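TetR family transcription regulator (Marinobacter aquaeolei, PDB 3PAS) probably binds DNA through an N-terminal helix-turn-helix and regulates transcription, as TetR-type regulators do, here as a two-fold symmetric pair of chains. Local coordinates at the interface of chains A and B. Residues are numbered along the deposited sequence; one frame, centred on the assembly and turned at random. Chains: chain A/B, TetR family transcription regulator.

The interface of chains A and B. Residues chain A 89, 154, 158, 181, 184-185; chain B 153-154, 158.
The ring of B:Phe154 pushes into chain A between A:Met184 on one side and A:Pro158 on the other, with its far rim turned to the backbone of A:Ala181 and A:Ala185. A:Met184 lies over one face: its CB sits 3.9 Å from the ring centroid in a CH-pi contact, displaced toward the rim. The selenomethionine chain then bends at chi3 (78°), which brings the terminal methyl CE down beside the rim, 3.6 Å from CD2 of B:Phe154. The methyl CG2 of B:Thr153, from the same chain, lies over the opposite face, so the ring is clasped between the two chains. That methyl also reaches across to A:Pro158, CG2 to CB 3.7 Å. A:Pro158 meets the phenyl at about a right angle, with its CG 3.7 Å from CE1 of B:Phe154. At the rim, the carbonyl O of A:Phe154 lies in the ring plane beside CE1, where it would face the slightly positive ring hydrogens. The carbonyl O of A:Ala181 instead approaches CZ of B:Phe154 (3.4 Å) from above the plane, on the face that A:Met184 covers. CG of B:Phe154 stands opposite its own carbonyl carbon (chi1 -71°), directing the ring away from its helix and into the partner. Cut back to an alanine, this position would probably leave a gap between A:Met184 and A:Pro158, with the selenomethionine methyl freer to turn.

Two-fold symmetry repeats the theme with A:Phe154. Its edge takes the carbonyl O of B:Phe154 in plane, and its CE1 packs 3.7 Å from CG of B:Pro158, again nearly perpendicular. A:Trp89 only borders the pocket, CH2 being 4.3 Å from CZ of B:Phe154.

In the fold, helix 148-167 of each chain brings its phenylalanine and proline to the two-fold-related copy, while helix 175-189 of chain A supplies A:Ala181, A:Met184 and A:Ala185, and helix 81-98 stands behind with A:Trp89. Such helical packing of C-terminal domains is the usual TetR-family dimer interface, and probably the biological one here.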
ATOM      1  N   TRP A  89     -16.037   5.835   5.225  1.00 19.52           N
ATOM      2  CA  TRP A  89     -14.638   5.763   5.567  1.00 16.82           C
ATOM      3  C   TRP A  89     -14.457   5.197   6.969  1.00 17.52           C
ATOM      4  O   TRP A  89     -13.680   4.218   7.164  1.00 18.69           O
ATOM      5  CB  TRP A  89     -14.047   7.142   5.442  1.00 16.93           C
ATOM      6  CG  TRP A  89     -12.694   7.327   5.939  1.00 20.01           C
ATOM      7  CD1 TRP A  89     -12.305   7.491   7.225  1.00 19.57           C
ATOM      8  CD2 TRP A  89     -11.523   7.464   5.131  1.00 18.79           C
ATOM      9  NE1 TRP A  89     -10.929   7.705   7.273  1.00 22.74           N
ATOM     10  CE2 TRP A  89     -10.437   7.672   5.994  1.00 16.70           C
ATOM     11  CE3 TRP A  89     -11.301   7.447   3.743  1.00 19.92           C
ATOM     12  CZ2 TRP A  89      -9.143   7.841   5.522  1.00 23.90           C
ATOM     13  CZ3 TRP A  89     -10.018   7.599   3.280  1.00 21.74           C
ATOM     14  CH2 TRP A  89      -8.964   7.829   4.161  1.00 21.56           C
ATOM     15  N   PHE A 154      -6.088   8.103  -3.455  1.00 19.74           N
ATOM     16  CA  PHE A 154      -6.209   9.075  -2.375  1.00 20.96           C
ATOM     17  C   PHE A 154      -7.456   8.919  -1.484  1.00 25.09           C
ATOM     18  O   PHE A 154      -7.401   9.357  -0.325  1.00 25.81           O
ATOM     19  CB  PHE A 154      -6.124  10.497  -2.919  1.00 17.72           C
ATOM     20  CG  PHE A 154      -4.768  10.866  -3.410  1.00 19.71           C
ATOM     21  CD1 PHE A 154      -3.764  11.219  -2.505  1.00 18.39           C
ATOM     22  CD2 PHE A 154      -4.472  10.887  -4.751  1.00 18.56           C
ATOM     23  CE1 PHE A 154      -2.505  11.527  -2.950  1.00 16.10           C
ATOM     24  CE2 PHE A 154      -3.206  11.204  -5.190  1.00 23.91           C
ATOM     25  CZ  PHE A 154      -2.228  11.519  -4.261  1.00 19.86           C
ATOM     26  N   PRO A 158      -5.638   4.681   1.063  1.00 24.33           N
ATOM     27  CA  PRO A 158      -5.089   4.983   2.400  1.00 21.62           C
ATOM     28  C   PRO A 158      -5.737   4.263   3.609  1.00 24.18           C
ATOM     29  O   PRO A 158      -5.075   4.090   4.617  1.00 22.59           O
ATOM     30  CB  PRO A 158      -5.314   6.470   2.550  1.00 18.32           C
ATOM     31  CG  PRO A 158      -5.405   6.996   1.087  1.00 22.66           C
ATOM     32  CD  PRO A 158      -6.198   5.882   0.416  1.00 24.83           C
ATOM     33  N   ALA A 181      -7.578  11.741   8.811  1.00 19.17           N
ATOM     34  CA  ALA A 181      -7.201  11.064   7.560  1.00 19.14           C
ATOM     35  C   ALA A 181      -8.272  11.254   6.476  1.00 18.72           C
ATOM     36  O   ALA A 181      -7.976  11.576   5.311  1.00 18.90           O
ATOM     37  CB  ALA A 181      -6.899   9.525   7.830  1.00 20.77           C
HETATM   38  N   MSE A 184      -8.175  14.691   4.938  1.00 18.34           N
HETATM   39  CA  MSE A 184      -7.111  14.749   3.973  1.00 18.61           C
HETATM   40  C   MSE A 184      -7.470  14.065   2.637  1.00 18.64           C
HETATM   41  O   MSE A 184      -7.192  14.608   1.561  1.00 20.70           O
HETATM   42  CB  MSE A 184      -5.826  14.161   4.608  1.00 20.09           C
HETATM   43  CG  MSE A 184      -5.373  14.959   5.791  1.00 21.33           C
HETATM   44 SE   MSE A 184      -4.028  14.023   6.828  0.75 20.65          SE
HETATM   45  CE  MSE A 184      -2.534  14.403   5.619  1.00 18.58           C
ATOM     46  N   ALA A 185      -8.109  12.899   2.693  1.00 18.16           N
ATOM     47  CA  ALA A 185      -8.595  12.216   1.493  1.00 17.01           C
ATOM     48  C   ALA A 185      -9.589  13.079   0.761  1.00 17.51           C
ATOM     49  O   ALA A 185      -9.517  13.217  -0.461  1.00 20.86           O
ATOM     50  CB  ALA A 185      -9.243  10.791   1.847  1.00 16.95           C
TER
ATOM     51  N   THR B 153       1.397   8.872   4.580  1.00 18.79           N
ATOM     52  CA  THR B 153       0.295   8.233   3.852  1.00 20.81           C
ATOM     53  C   THR B 153      -0.167   8.983   2.619  1.00 19.14           C
ATOM     54  O   THR B 153      -0.445   8.339   1.577  1.00 20.85           O
ATOM     55  CB  THR B 153      -0.913   7.984   4.820  1.00 22.40           C
ATOM     56  OG1 THR B 153      -0.451   7.108   5.865  1.00 21.88           O
ATOM     57  CG2 THR B 153      -2.130   7.348   4.108  1.00 20.27           C
ATOM     58  N   PHE B 154      -0.225  10.312   2.716  1.00 17.01           N
ATOM     59  CA  PHE B 154      -0.765  11.127   1.650  1.00 19.63           C
ATOM     60  C   PHE B 154       0.272  11.828   0.756  1.00 22.01           C
ATOM     61  O   PHE B 154      -0.095  12.284  -0.308  1.00 22.74           O
ATOM     62  CB  PHE B 154      -1.758  12.178   2.182  1.00 20.40           C
ATOM     63  CG  PHE B 154      -3.054  11.563   2.650  1.00 20.80           C
ATOM     64  CD1 PHE B 154      -4.016  11.213   1.740  1.00 17.75           C
ATOM     65  CD2 PHE B 154      -3.251  11.226   3.992  1.00 20.31           C
ATOM     66  CE1 PHE B 154      -5.201  10.588   2.128  1.00 19.89           C
ATOM     67  CE2 PHE B 154      -4.435  10.566   4.408  1.00 22.33           C
ATOM     68  CZ  PHE B 154      -5.428  10.261   3.481  1.00 23.45           C
ATOM     69  N   PRO B 158       1.834   7.560  -1.814  1.00 19.19           N
ATOM     70  CA  PRO B 158       1.167   7.428  -3.125  1.00 19.69           C
ATOM     71  C   PRO B 158       2.119   7.303  -4.328  1.00 15.85           C
ATOM     72  O   PRO B 158       1.691   6.794  -5.374  1.00 19.88           O
ATOM     73  CB  PRO B 158       0.301   8.703  -3.231  1.00 19.70           C
ATOM     74  CG  PRO B 158       0.055   9.077  -1.783  1.00 23.67           C
ATOM     75  CD  PRO B 158       1.352   8.718  -1.061  1.00 21.07           C
TER